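DsbA family protein (Salmonella typhimurium, PDB 7JVE) acts as a trimeric thioredoxin-like enzyme that both oxidises thiols to disulfides and isomerises disulfide bonds. Local coordinates at residues E68-S73 with R115-E120; K83-M88 with M222-D227; F89-C94 with F121-S126. All blocks are in the same frame, centred on the assembly; numbering follows the deposited sequence.

Interaction 1: E68-S73 with R115-E120; sequences ELLSSS and RFIFKE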
ATOM      1  N   GLU A  68      11.599 -31.663 -11.929  1.00 29.51           N
ATOM      2  CA  GLU A  68      11.478 -30.525 -12.824  1.00 25.48           C
ATOM      3  C   GLU A  68      12.296 -29.347 -12.310  1.00 28.61           C
ATOM      4  O   GLU A  68      12.983 -28.675 -13.087  1.00 30.75           O
ATOM      5  CB  GLU A  68      10.001 -30.144 -12.968  1.00 28.72           C
ATOM      6  CG  GLU A  68       9.183 -31.228 -13.657  1.00 35.08           C
ATOM      7  CD  GLU A  68       8.514 -32.212 -12.674  1.00 39.87           C
ATOM      8  OE1 GLU A  68       7.308 -32.497 -12.850  1.00 49.54           O
ATOM      9  OE2 GLU A  68       9.156 -32.667 -11.699  1.00 34.66           O
ATOM     10  N   LEU A  69      12.227 -29.076 -11.002  1.00 23.39           N
ATOM     11  CA  LEU A  69      12.979 -27.965 -10.426  1.00 23.33           C
ATOM     12  C   LEU A  69      14.476 -28.113 -10.680  1.00 25.27           C
ATOM     13  O   LEU A  69      15.175 -27.120 -10.908  1.00 24.46           O
ATOM     14  CB  LEU A  69      12.707 -27.870  -8.926  1.00 23.31           C
ATOM     15  CG  LEU A  69      11.337 -27.334  -8.495  1.00 27.69           C
ATOM     16  CD1 LEU A  69      11.101 -27.613  -7.021  1.00 24.97           C
ATOM     17  CD2 LEU A  69      11.211 -25.851  -8.783  1.00 20.42           C
ATOM     18  N   LEU A  70      14.989 -29.342 -10.630  1.00 24.92           N
ATOM     19  CA  LEU A  70      16.419 -29.595 -10.723  1.00 27.02           C
ATOM     20  C   LEU A  70      16.839 -30.091 -12.098  1.00 28.47           C
ATOM     21  O   LEU A  70      17.988 -30.514 -12.265  1.00 25.80           O
ATOM     22  CB  LEU A  70      16.856 -30.593  -9.653  1.00 27.57           C
ATOM     23  CG  LEU A  70      16.346 -30.296  -8.250  1.00 30.29           C
ATOM     24  CD1 LEU A  70      16.856 -31.335  -7.284  1.00 32.57           C
ATOM     25  CD2 LEU A  70      16.744 -28.911  -7.837  1.00 25.83           C
ATOM     26  N   SER A  71      15.934 -30.033 -13.077  1.00 28.80           N
ATOM     27  CA  SER A  71      16.206 -30.453 -14.448  1.00 30.63           C
ATOM     28  C   SER A  71      17.576 -29.977 -14.917  1.00 28.07           C
ATOM     29  O   SER A  71      17.938 -28.813 -14.738  1.00 26.29           O
ATOM     30  CB  SER A  71      15.118 -29.896 -15.375  1.00 28.18           C
ATOM     31  OG  SER A  71      15.464 -30.132 -16.728  1.00 34.10           O
ATOM     32  N   SER A  72      18.345 -30.893 -15.501  1.00 29.68           N
ATOM     33  CA  SER A  72      19.593 -30.476 -16.124  1.00 32.88           C
ATOM     34  C   SER A  72      19.369 -29.755 -17.453  1.00 30.88           C
ATOM     35  O   SER A  72      20.353 -29.394 -18.104  1.00 30.33           O
ATOM     36  CB  SER A  72      20.503 -31.683 -16.356  1.00 35.92           C
ATOM     37  OG  SER A  72      19.799 -32.668 -17.082  1.00 37.59           O
ATOM     38  N   SER A  73      18.118 -29.567 -17.882  1.00 28.92           N
ATOM     39  CA  SER A  73      17.831 -28.788 -19.075  1.00 28.78           C
ATOM     40  C   SER A  73      17.864 -27.283 -18.818  1.00 27.73           C
ATOM     41  O   SER A  73      17.932 -26.508 -19.779  1.00 26.40           O
ATOM     42  CB  SER A  73      16.473 -29.191 -19.650  1.00 27.95           C
ATOM     43  OG  SER A  73      16.544 -30.463 -20.277  1.00 38.08           O
ATOM     44  N   ARG A 115      24.580 -25.373  -6.379  1.00 26.14           N
ATOM     45  CA  ARG A 115      24.072 -25.275  -7.736  1.00 28.32           C
ATOM     46  C   ARG A 115      22.983 -24.205  -7.814  1.00 28.49           C
ATOM     47  O   ARG A 115      22.020 -24.234  -7.037  1.00 26.22           O
ATOM     48  CB  ARG A 115      23.529 -26.632  -8.200  1.00 28.00           C
ATOM     49  CG  ARG A 115      23.157 -26.694  -9.664  1.00 24.79           C
ATOM     50  CD  ARG A 115      22.577 -28.046 -10.048  1.00 25.11           C
ATOM     51  NE  ARG A 115      22.072 -28.027 -11.415  1.00 25.50           N
ATOM     52  CZ  ARG A 115      20.982 -28.671 -11.817  1.00 28.05           C
ATOM     53  NH1 ARG A 115      20.279 -29.387 -10.946  1.00 25.47           N
ATOM     54  NH2 ARG A 115      20.576 -28.577 -13.081  1.00 24.27           N
ATOM     55  N   PHE A 116      23.136 -23.267  -8.750  1.00 23.65           N
ATOM     56  CA  PHE A 116      22.149 -22.216  -8.969  1.00 24.40           C
ATOM     57  C   PHE A 116      21.495 -22.438 -10.330  1.00 26.15           C
ATOM     58  O   PHE A 116      22.179 -22.461 -11.361  1.00 23.52           O
ATOM     59  CB  PHE A 116      22.784 -20.830  -8.868  1.00 22.27           C
ATOM     60  CG  PHE A 116      23.245 -20.470  -7.477  1.00 26.56           C
ATOM     61  CD1 PHE A 116      24.440 -20.982  -6.971  1.00 26.72           C
ATOM     62  CD2 PHE A 116      22.483 -19.621  -6.666  1.00 22.48           C
ATOM     63  CE1 PHE A 116      24.879 -20.648  -5.683  1.00 27.92           C
ATOM     64  CE2 PHE A 116      22.915 -19.277  -5.389  1.00 22.04           C
ATOM     65  CZ  PHE A 116      24.111 -19.795  -4.888  1.00 24.68           C
ATOM     66  N   ILE A 117      20.180 -22.646 -10.314  1.00 24.36           N
ATOM     67  CA  ILE A 117      19.404 -23.013 -11.485  1.00 23.83           C
ATOM     68  C   ILE A 117      18.524 -21.830 -11.859  1.00 22.31           C
ATOM     69  O   ILE A 117      17.896 -21.215 -10.992  1.00 23.49           O
ATOM     70  CB  ILE A 117      18.566 -24.277 -11.203  1.00 22.22           C
ATOM     71  CG1 ILE A 117      19.475 -25.397 -10.670  1.00 24.73           C
ATOM     72  CG2 ILE A 117      17.808 -24.701 -12.442  1.00 20.32           C
ATOM     73  CD1 ILE A 117      18.775 -26.736 -10.449  1.00 25.36           C
ATOM     74  N   PHE A 118      18.474 -21.517 -13.147  1.00 21.63           N
ATOM     75  CA  PHE A 118      17.805 -20.322 -13.656  1.00 22.05           C
ATOM     76  C   PHE A 118      16.522 -20.710 -14.385  1.00 23.00           C
ATOM     77  O   PHE A 118      16.567 -21.404 -15.409  1.00 21.75           O
ATOM     78  CB  PHE A 118      18.747 -19.554 -14.588  1.00 19.97           C
ATOM     79  CG  PHE A 118      19.941 -18.944 -13.873  1.00 21.97           C
ATOM     80  CD1 PHE A 118      21.049 -19.717 -13.565  1.00 23.39           C
ATOM     81  CD2 PHE A 118      19.937 -17.598 -13.495  1.00 22.22           C
ATOM     82  CE1 PHE A 118      22.154 -19.161 -12.895  1.00 26.32           C
ATOM     83  CE2 PHE A 118      21.029 -17.029 -12.832  1.00 21.45           C
ATOM     84  CZ  PHE A 118      22.137 -17.815 -12.523  1.00 27.04           C
ATOM     85  N   LYS A 119      15.386 -20.265 -13.874  1.00 18.76           N
ATOM     86  CA  LYS A 119      14.091 -20.558 -14.499  1.00 20.93           C
ATOM     87  C   LYS A 119      13.497 -19.255 -15.036  1.00 20.21           C
ATOM     88  O   LYS A 119      12.787 -18.548 -14.325  1.00 19.97           O
ATOM     89  CB  LYS A 119      13.126 -21.223 -13.497  1.00 20.01           C
ATOM     90  CG  LYS A 119      13.672 -22.464 -12.854  1.00 18.69           C
ATOM     91  CD  LYS A 119      13.747 -23.601 -13.874  1.00 18.90           C
ATOM     92  CE  LYS A 119      13.752 -24.949 -13.192  1.00 19.88           C
ATOM     93  NZ  LYS A 119      13.732 -26.068 -14.168  1.00 20.10           N
ATOM     94  N   GLU A 120      13.779 -18.953 -16.302  1.00 24.10           N
ATOM     95  CA  GLU A 120      13.224 -17.770 -16.951  1.00 20.19           C
ATOM     96  C   GLU A 120      11.749 -17.990 -17.267  1.00 21.51           C
ATOM     97  O   GLU A 120      11.386 -19.032 -17.824  1.00 21.22           O
ATOM     98  CB  GLU A 120      13.987 -17.477 -18.240  1.00 20.42           C
ATOM     99  CG  GLU A 120      15.410 -17.045 -18.022  1.00 22.01           C
ATOM    100  CD  GLU A 120      16.227 -17.021 -19.300  1.00 24.52           C
ATOM    101  OE1 GLU A 120      15.749 -16.455 -20.293  1.00 22.83           O
ATOM    102  OE2 GLU A 120      17.367 -17.540 -19.302  1.00 29.65           O
TER
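The end of the short helix 66-69 docks on one face of strand 115-120 in the thioredoxin-fold sheet, and carbonyls at the helix end and just beyond it are taken up by basic side chains from that strand. Arg115, Ile117 and Lys119 point toward the helix end, whereas Phe116 and Phe118 lie on the other face. Arg115 runs extended from CG to NE, with CG anti to the backbone N (chi1 -172°), and presents the edge of its guanidinium. Arg115 NH1 gives a nearly straight bond to Leu70 O (2.9 Å, 164° at the hydrogen), in the guanidinium plane but above the plane of the carbonyl. Arg115 NH2 reaches Ser71 O at 3.1 Å and has a weak second bond to Leu70 O. Ile117 CD1 lies over one face of the guanidinium, toward its rim, and touches Leu70 CA at 3.7 Å; the Leu70 and Ile117 side chains cross at about a right angle, Leu70 CD2 and Ile117 CD1 being 4.0 Å apart. Lys119, bent at chi2 (-71°), sends NZ to Glu68 O at 2.9 Å, in the carbonyl plane, and also to Ser74 OG. Beyond the helix, Ser71 OG accepts from Ser73 N in an ST turn. Glu68 O also accepts from Ser71 N, so two donors grip it. Two cations thus meet carbonyls of Glu68, Leu70 and Ser71, an arrangement probably favoured by the partial negative charge of a helix C-terminus.

Interaction 2: K83-M88 with M222-D227; sequences KAAVVM and MPQTQD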
ATOM      1  N   LYS A  83      25.296 -30.527  -3.287  1.00 36.07           N
ATOM      2  CA  LYS A  83      24.384 -31.073  -2.297  1.00 36.57           C
ATOM      3  C   LYS A  83      23.158 -30.186  -2.154  1.00 37.53           C
ATOM      4  O   LYS A  83      22.066 -30.692  -1.872  1.00 37.93           O
ATOM      5  CB  LYS A  83      25.053 -31.237  -0.939  1.00 39.88           C
ATOM      6  CG  LYS A  83      24.166 -32.053  -0.004  1.00 50.81           C
ATOM      7  CD  LYS A  83      24.749 -32.353   1.351  1.00 62.30           C
ATOM      8  CE  LYS A  83      23.848 -33.354   2.125  1.00 65.95           C
ATOM      9  NZ  LYS A  83      24.384 -33.571   3.510  1.00 70.27           N
ATOM     10  N   ALA A  84      23.299 -28.876  -2.395  1.00 33.69           N
ATOM     11  CA  ALA A  84      22.172 -27.952  -2.335  1.00 31.64           C
ATOM     12  C   ALA A  84      21.991 -27.205  -3.652  1.00 30.86           C
ATOM     13  O   ALA A  84      22.959 -26.873  -4.351  1.00 29.72           O
ATOM     14  CB  ALA A  84      22.329 -26.936  -1.203  1.00 31.02           C
ATOM     15  N   ALA A  85      20.729 -26.920  -3.963  1.00 28.59           N
ATOM     16  CA  ALA A  85      20.370 -26.134  -5.129  1.00 27.18           C
ATOM     17  C   ALA A  85      19.501 -24.945  -4.733  1.00 26.67           C
ATOM     18  O   ALA A  85      18.709 -24.998  -3.783  1.00 24.57           O
ATOM     19  CB  ALA A  85      19.640 -26.983  -6.175  1.00 26.11           C
ATOM     20  N   VAL A  86      19.667 -23.867  -5.489  1.00 29.26           N
ATOM     21  CA  VAL A  86      18.859 -22.662  -5.386  1.00 24.91           C
ATOM     22  C   VAL A  86      18.247 -22.475  -6.758  1.00 22.44           C
ATOM     23  O   VAL A  86      18.969 -22.232  -7.729  1.00 25.47           O
ATOM     24  CB  VAL A  86      19.695 -21.441  -4.979  1.00 25.94           C
ATOM     25  CG1 VAL A  86      18.837 -20.167  -4.986  1.00 20.16           C
ATOM     26  CG2 VAL A  86      20.340 -21.678  -3.634  1.00 22.27           C
ATOM     27  N   VAL A  87      16.930 -22.623  -6.853  1.00 23.02           N
ATOM     28  CA  VAL A  87      16.206 -22.528  -8.113  1.00 22.60           C
ATOM     29  C   VAL A  87      15.549 -21.158  -8.161  1.00 23.49           C
ATOM     30  O   VAL A  87      14.823 -20.784  -7.234  1.00 21.80           O
ATOM     31  CB  VAL A  87      15.162 -23.654  -8.232  1.00 23.47           C
ATOM     32  CG1 VAL A  87      14.489 -23.627  -9.598  1.00 21.40           C
ATOM     33  CG2 VAL A  87      15.803 -24.997  -7.985  1.00 21.56           C
ATOM     34  N   MET A  88      15.808 -20.389  -9.221  1.00 24.75           N
ATOM     35  CA  MET A  88      15.360 -19.001  -9.265  1.00 21.33           C
ATOM     36  C   MET A  88      14.402 -18.779 -10.428  1.00 22.47           C
ATOM     37  O   MET A  88      14.789 -18.908 -11.598  1.00 22.53           O
ATOM     38  CB  MET A  88      16.540 -18.027  -9.338  1.00 22.60           C
ATOM     39  CG  MET A  88      17.574 -18.208  -8.226  1.00 23.61           C
ATOM     40  SD  MET A  88      19.232 -17.540  -8.546  1.00 33.70           S
ATOM     41  CE  MET A  88      19.771 -18.483  -9.979  1.00 28.28           C
ATOM     42  N   MET A 222      16.784 -26.226  -1.708  1.00 27.12           N
ATOM     43  CA  MET A 222      16.482 -27.601  -1.349  1.00 28.95           C
ATOM     44  C   MET A 222      17.698 -28.475  -1.598  1.00 32.17           C
ATOM     45  O   MET A 222      18.517 -28.164  -2.476  1.00 29.45           O
ATOM     46  CB  MET A 222      15.280 -28.109  -2.148  1.00 29.05           C
ATOM     47  CG  MET A 222      15.560 -28.215  -3.625  1.00 30.09           C
ATOM     48  SD  MET A 222      14.102 -28.538  -4.632  1.00 33.31           S
ATOM     49  CE  MET A 222      13.256 -29.814  -3.689  1.00 32.24           C
ATOM     50  N   PRO A 223      17.854 -29.562  -0.842  1.00 34.80           N
ATOM     51  CA  PRO A 223      18.863 -30.566  -1.195  1.00 39.46           C
ATOM     52  C   PRO A 223      18.508 -31.211  -2.521  1.00 36.26           C
ATOM     53  O   PRO A 223      17.338 -31.348  -2.879  1.00 34.33           O
ATOM     54  CB  PRO A 223      18.789 -31.587  -0.045  1.00 39.08           C
ATOM     55  CG  PRO A 223      17.970 -30.917   1.026  1.00 38.79           C
ATOM     56  CD  PRO A 223      17.038 -29.991   0.306  1.00 35.52           C
ATOM     57  N   GLN A 224      19.538 -31.622  -3.254  1.00 40.31           N
ATOM     58  CA  GLN A 224      19.289 -32.225  -4.552  1.00 40.31           C
ATOM     59  C   GLN A 224      18.933 -33.700  -4.432  1.00 45.28           C
ATOM     60  O   GLN A 224      18.141 -34.200  -5.238  1.00 47.45           O
ATOM     61  CB  GLN A 224      20.507 -32.037  -5.451  1.00 42.18           C
ATOM     62  CG  GLN A 224      20.787 -30.587  -5.861  1.00 34.86           C
ATOM     63  CD  GLN A 224      21.376 -30.508  -7.252  1.00 35.90           C
ATOM     64  OE1 GLN A 224      20.668 -30.236  -8.211  1.00 36.45           O
ATOM     65  NE2 GLN A 224      22.673 -30.785  -7.370  1.00 33.41           N
ATOM     66  N   THR A 225      19.492 -34.407  -3.446  1.00 46.10           N
ATOM     67  CA  THR A 225      19.223 -35.831  -3.287  1.00 57.16           C
ATOM     68  C   THR A 225      17.831 -35.998  -2.715  1.00 60.76           C
ATOM     69  O   THR A 225      17.465 -35.328  -1.745  1.00 57.72           O
ATOM     70  CB  THR A 225      20.195 -36.493  -2.314  1.00 61.38           C
ATOM     71  OG1 THR A 225      19.980 -35.931  -1.014  1.00 70.77           O
ATOM     72  CG2 THR A 225      21.638 -36.255  -2.764  1.00 59.26           C
ATOM     73  N   GLN A 226      17.066 -36.924  -3.284  1.00 78.16           N
ATOM     74  CA  GLN A 226      15.643 -36.935  -3.012  1.00 77.92           C
ATOM     75  C   GLN A 226      15.451 -37.440  -1.582  1.00 80.98           C
ATOM     76  O   GLN A 226      15.589 -38.636  -1.286  1.00 84.63           O
ATOM     77  CB  GLN A 226      14.863 -37.737  -4.039  1.00 80.12           C
ATOM     78  CG  GLN A 226      13.461 -37.133  -4.077  1.00 85.76           C
ATOM     79  CD  GLN A 226      12.498 -37.754  -5.061  1.00 92.44           C
ATOM     80  OE1 GLN A 226      12.752 -38.819  -5.615  1.00 99.43           O
ATOM     81  NE2 GLN A 226      11.450 -36.997  -5.384  1.00102.66           N
ATOM     82  N   ASP A 227      15.170 -36.492  -0.694  1.00 85.87           N
ATOM     83  CA  ASP A 227      14.974 -36.666   0.736  1.00 86.80           C
ATOM     84  C   ASP A 227      13.685 -35.926   1.056  1.00 86.64           C
ATOM     85  O   ASP A 227      13.493 -34.795   0.595  1.00 83.39           O
ATOM     86  CB  ASP A 227      16.162 -36.078   1.509  1.00 90.84           C
ATOM     87  CG  ASP A 227      16.176 -36.474   2.970  1.00 97.65           C
ATOM     88  OD1 ASP A 227      15.817 -37.630   3.285  1.00 98.35           O
ATOM     89  OD2 ASP A 227      16.561 -35.623   3.804  1.00 99.01           O
TER
HETATM   90  O   HOH W   1      21.643 -33.340  -1.657  1.00 40.74           O
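Ala85 and Met222 face each other as a hydrogen-bonded pair of antiparallel strands in the thioredoxin-fold sheet, where strand 218-223 ends beside the start of strand 84-90. Their side chains leave on the same face of the sheet, the one packed by helix 66-69 and Leu70. One step on, Ala84 and Pro223 form a non-hydrogen-bonded pair whose side chains diverge, with CA atoms only 4.4 Å apart. Gln224 turns back toward the first strand: its CG, anti to the carbonyl carbon (chi1 -67°), rests against Ala85 CB at 3.8 Å, and a bend at chi2 carries the amide alongside that methyl. There NE2 donates to Ala82 O and Asn80 O, while OE1 accepts from Arg115 NH1, so both ends of the amide have partners. The backbone bonds of the ladder are close to straight, with Ala85 N to Met222 O at 2.9 Å, approaching almost along the C=O axis, and Met222 N to Ala85 O at 3.1 Å. Past the last strand pair, Gln224 N reaches Lys83 O at 3.0 Å from above the carbonyl plane. The same Lys83 O also accepts from a water at 2.7 Å, and the oxygen of that water in turn takes the N-H of Thr225.

Interaction 3: F89-C94 with F121-S126; sequences FFDYQC and FPIFSS. With EDO (1,2-ethanediol), chain H.
The redox-active disulfide of the thioredoxin fold begins at Cys94, the N-cap residue of helix 95-110, and the loop 121-126 packs against the turn leading to it. Asp91, CG anti to the backbone N (chi1 -179°), joins the two. Asp91 OD2 takes Ile123 N on the anti lone pair at 2.9 Å, an almost straight bond (175°), and also forms a salt bridge with Arg127. Asp91 OD1 accepts from Gln93 N at 2.8 Å in an Asx turn, within the type I turn that Cys94 N closes on Asp91 O, so both oxygens fix the carboxylate's rotation. Ile123 CD1 meets Cys94 CB at 3.9 Å. Just before the turn, Phe90 O accepts from Phe121 N at 3.1 Å, in the carbonyl plane. The Phe121 side chain takes the crowded position between backbone N and carbonyl carbon (chi1 81°), which brings Phe121 CE1 within 3.8 Å of Phe89 CB, with Phe90 N at the ring's edge. Phe124 touches Glu105 of a second subunit. Helix 199-210 packs on Phe89, Phe121 and Pro122, helix 147-159 on Phe90 and Tyr92, and helix 128-145 on Asp91 and Gln93, while Phe118 and Glu120 of strand 115-120 touch Phe90.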
ATOM      1  N   PHE A  89      13.153 -18.453 -10.088  1.00 21.42           N
ATOM      2  CA  PHE A  89      12.140 -18.010 -11.035  1.00 20.61           C
ATOM      3  C   PHE A  89      12.198 -16.487 -11.148  1.00 22.99           C
ATOM      4  O   PHE A  89      12.019 -15.771 -10.155  1.00 20.53           O
ATOM      5  CB  PHE A  89      10.760 -18.474 -10.579  1.00 21.36           C
ATOM      6  CG  PHE A  89      10.591 -19.966 -10.615  1.00 20.93           C
ATOM      7  CD1 PHE A  89      11.171 -20.766  -9.638  1.00 17.37           C
ATOM      8  CD2 PHE A  89       9.890 -20.575 -11.668  1.00 19.20           C
ATOM      9  CE1 PHE A  89      11.008 -22.151  -9.666  1.00 21.31           C
ATOM     10  CE2 PHE A  89       9.725 -21.949 -11.716  1.00 19.12           C
ATOM     11  CZ  PHE A  89      10.284 -22.756 -10.710  1.00 18.62           C
ATOM     12  N   PHE A  90      12.453 -15.996 -12.355  1.00 19.60           N
ATOM     13  CA  PHE A  90      12.644 -14.577 -12.568  1.00 22.25           C
ATOM     14  C   PHE A  90      12.217 -14.234 -13.989  1.00 21.04           C
ATOM     15  O   PHE A  90      12.209 -15.086 -14.887  1.00 20.63           O
ATOM     16  CB  PHE A  90      14.104 -14.162 -12.350  1.00 20.54           C
ATOM     17  CG  PHE A  90      15.027 -14.752 -13.363  1.00 25.54           C
ATOM     18  CD1 PHE A  90      15.511 -16.041 -13.210  1.00 22.43           C
ATOM     19  CD2 PHE A  90      15.345 -14.051 -14.520  1.00 23.94           C
ATOM     20  CE1 PHE A  90      16.327 -16.596 -14.173  1.00 25.48           C
ATOM     21  CE2 PHE A  90      16.169 -14.599 -15.471  1.00 21.88           C
ATOM     22  CZ  PHE A  90      16.661 -15.868 -15.301  1.00 23.80           C
ATOM     23  N   ASP A  91      11.838 -12.969 -14.158  1.00 20.18           N
ATOM     24  CA  ASP A  91      11.533 -12.347 -15.438  1.00 21.72           C
ATOM     25  C   ASP A  91      12.545 -11.218 -15.620  1.00 22.97           C
ATOM     26  O   ASP A  91      12.790 -10.451 -14.679  1.00 23.43           O
ATOM     27  CB  ASP A  91      10.078 -11.835 -15.418  1.00 21.21           C
ATOM     28  CG  ASP A  91       9.628 -11.168 -16.720  1.00 24.69           C
ATOM     29  OD1 ASP A  91      10.464 -10.681 -17.525  1.00 23.75           O
ATOM     30  OD2 ASP A  91       8.382 -11.110 -16.910  1.00 24.62           O
ATOM     31  N   TYR A  92      13.166 -11.131 -16.800  1.00 19.42           N
ATOM     32  CA  TYR A  92      14.134 -10.059 -16.992  1.00 21.76           C
ATOM     33  C   TYR A  92      13.507  -8.670 -16.849  1.00 26.08           C
ATOM     34  O   TYR A  92      14.221  -7.713 -16.533  1.00 24.36           O
ATOM     35  CB  TYR A  92      14.828 -10.175 -18.348  1.00 19.87           C
ATOM     36  CG  TYR A  92      15.888 -11.251 -18.393  1.00 24.18           C
ATOM     37  CD1 TYR A  92      17.088 -11.111 -17.681  1.00 24.93           C
ATOM     38  CD2 TYR A  92      15.697 -12.409 -19.133  1.00 20.29           C
ATOM     39  CE1 TYR A  92      18.062 -12.090 -17.716  1.00 22.70           C
ATOM     40  CE2 TYR A  92      16.672 -13.408 -19.177  1.00 23.30           C
ATOM     41  CZ  TYR A  92      17.849 -13.244 -18.465  1.00 27.04           C
ATOM     42  OH  TYR A  92      18.822 -14.225 -18.515  1.00 27.69           O
ATOM     43  N   GLN A  93      12.199  -8.527 -17.058  1.00 24.22           N
ATOM     44  CA  GLN A  93      11.555  -7.227 -16.923  1.00 24.09           C
ATOM     45  C   GLN A  93      10.937  -7.006 -15.550  1.00 23.09           C
ATOM     46  O   GLN A  93      10.313  -5.971 -15.317  1.00 27.62           O
ATOM     47  CB  GLN A  93      10.505  -7.050 -18.011  1.00 26.31           C
ATOM     48  CG  GLN A  93      11.143  -6.914 -19.358  1.00 25.52           C
ATOM     49  CD  GLN A  93      10.193  -6.381 -20.381  1.00 31.13           C
ATOM     50  OE1 GLN A  93      10.047  -5.159 -20.526  1.00 33.02           O
ATOM     51  NE2 GLN A  93       9.532  -7.287 -21.115  1.00 24.77           N
ATOM     52  N   CYS A  94      11.112  -7.938 -14.635  1.00 23.11           N
ATOM     53  CA  CYS A  94      10.768  -7.700 -13.240  1.00 25.88           C
ATOM     54  C   CYS A  94      11.754  -6.708 -12.628  1.00 24.82           C
ATOM     55  O   CYS A  94      12.944  -7.015 -12.490  1.00 25.09           O
ATOM     56  CB  CYS A  94      10.786  -9.023 -12.489  1.00 21.55           C
ATOM     57  SG  CYS A  94      10.463  -8.819 -10.787  1.00 28.10           S
ATOM     58  N   PHE A 121      10.905 -17.009 -16.927  1.00 20.91           N
ATOM     59  CA  PHE A 121       9.478 -17.088 -17.204  1.00 23.12           C
ATOM     60  C   PHE A 121       8.906 -15.679 -17.331  1.00 23.46           C
ATOM     61  O   PHE A 121       9.537 -14.703 -16.904  1.00 22.22           O
ATOM     62  CB  PHE A 121       8.738 -17.901 -16.119  1.00 20.02           C
ATOM     63  CG  PHE A 121       8.421 -17.120 -14.844  1.00 21.62           C
ATOM     64  CD1 PHE A 121       9.434 -16.600 -14.057  1.00 22.33           C
ATOM     65  CD2 PHE A 121       7.107 -16.958 -14.415  1.00 26.63           C
ATOM     66  CE1 PHE A 121       9.150 -15.891 -12.865  1.00 22.13           C
ATOM     67  CE2 PHE A 121       6.811 -16.258 -13.232  1.00 27.78           C
ATOM     68  CZ  PHE A 121       7.843 -15.716 -12.457  1.00 23.29           C
ATOM     69  N   PRO A 122       7.703 -15.534 -17.924  1.00 23.16           N
ATOM     70  CA  PRO A 122       7.108 -14.203 -18.116  1.00 22.04           C
ATOM     71  C   PRO A 122       6.003 -13.899 -17.116  1.00 22.04           C
ATOM     72  O   PRO A 122       5.037 -14.665 -17.029  1.00 23.71           O
ATOM     73  CB  PRO A 122       6.527 -14.300 -19.528  1.00 23.31           C
ATOM     74  CG  PRO A 122       6.261 -15.801 -19.718  1.00 23.67           C
ATOM     75  CD  PRO A 122       6.901 -16.568 -18.589  1.00 20.22           C
ATOM     76  N   ILE A 123       6.105 -12.777 -16.393  1.00 22.98           N
ATOM     77  CA  ILE A 123       5.094 -12.447 -15.389  1.00 25.51           C
ATOM     78  C   ILE A 123       3.752 -12.158 -16.050  1.00 26.79           C
ATOM     79  O   ILE A 123       2.700 -12.544 -15.535  1.00 29.07           O
ATOM     80  CB  ILE A 123       5.561 -11.261 -14.529  1.00 27.44           C
ATOM     81  CG1 ILE A 123       6.737 -11.671 -13.657  1.00 21.78           C
ATOM     82  CG2 ILE A 123       4.408 -10.707 -13.677  1.00 25.78           C
ATOM     83  CD1 ILE A 123       7.256 -10.534 -12.824  1.00 27.45           C
ATOM     84  N   PHE A 124       3.761 -11.487 -17.194  1.00 22.19           N
ATOM     85  CA  PHE A 124       2.530 -11.143 -17.892  1.00 28.39           C
ATOM     86  C   PHE A 124       2.541 -11.695 -19.315  1.00 29.93           C
ATOM     87  O   PHE A 124       3.594 -11.933 -19.924  1.00 25.12           O
ATOM     88  CB  PHE A 124       2.300  -9.621 -17.948  1.00 24.55           C
ATOM     89  CG  PHE A 124       2.110  -8.974 -16.603  1.00 30.97           C
ATOM     90  CD1 PHE A 124       0.954  -9.201 -15.855  1.00 28.53           C
ATOM     91  CD2 PHE A 124       3.076  -8.116 -16.097  1.00 30.54           C
ATOM     92  CE1 PHE A 124       0.774  -8.594 -14.629  1.00 29.90           C
ATOM     93  CE2 PHE A 124       2.902  -7.505 -14.872  1.00 31.09           C
ATOM     94  CZ  PHE A 124       1.749  -7.743 -14.136  1.00 33.92           C
ATOM     95  N   SER A 125       1.330 -11.872 -19.838  1.00 29.78           N
ATOM     96  CA  SER A 125       1.141 -12.365 -21.198  1.00 29.81           C
ATOM     97  C   SER A 125       1.907 -11.531 -22.230  1.00 29.53           C
ATOM     98  O   SER A 125       2.544 -12.082 -23.136  1.00 28.58           O
ATOM     99  CB  SER A 125      -0.360 -12.379 -21.507  1.00 32.41           C
ATOM    100  OG  SER A 125      -0.567 -12.401 -22.903  1.00 41.20           O
ATOM    101  N   SER A 126       1.866 -10.197 -22.107  1.00 29.36           N
ATOM    102  CA  SER A 126       2.551  -9.344 -23.077  1.00 27.93           C
ATOM    103  C   SER A 126       4.066  -9.509 -23.030  1.00 26.67           C
ATOM    104  O   SER A 126       4.761  -9.050 -23.951  1.00 25.04           O
ATOM    105  CB  SER A 126       2.199  -7.865 -22.853  1.00 27.99           C
ATOM    106  OG  SER A 126       2.595  -7.461 -21.554  1.00 31.04           O
TER
HETATM  107  C1  EDO H 302      -0.046 -15.906 -23.810  1.00 35.38           C
HETATM  108  O1  EDO H 302      -0.074 -15.408 -22.478  1.00 43.75           O
HETATM  109  C2  EDO H 302       0.770 -14.934 -24.658  1.00 40.75           C
HETATM  110  O2  EDO H 302       0.893 -15.452 -25.996  1.00 43.12           O
HETATM  111  O   HOH W   2      11.767 -13.428 -18.624  1.00 21.55           O

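Strand 84-90 runs through the arrangement: its first two residues pair with 222-223 in interaction 2, and its end leads into the redox turn of interaction 3, the two centres lying about 23 Å apart. Strand 115-120 of interaction 1 lies beside it, in probable hydrogen bonds from Lys119 N to Met88 O (2.7 Å) and from Phe90 N to Lys119 O (3.2 Å), and continues directly into loop 121-126. The centres of interactions 1 and 2 are about 10 Å apart, with Val86 N and Arg115 O 2.8 Å apart, a probable hydrogen bond; those of 1 and 3 are about 16 Å apart. Interaction 3 alone holds part of the Cys94-Cys97 disulfide; interaction 2 is strand pairing in the same sheet, and interaction 1 packs a helix end on the neighbouring strand.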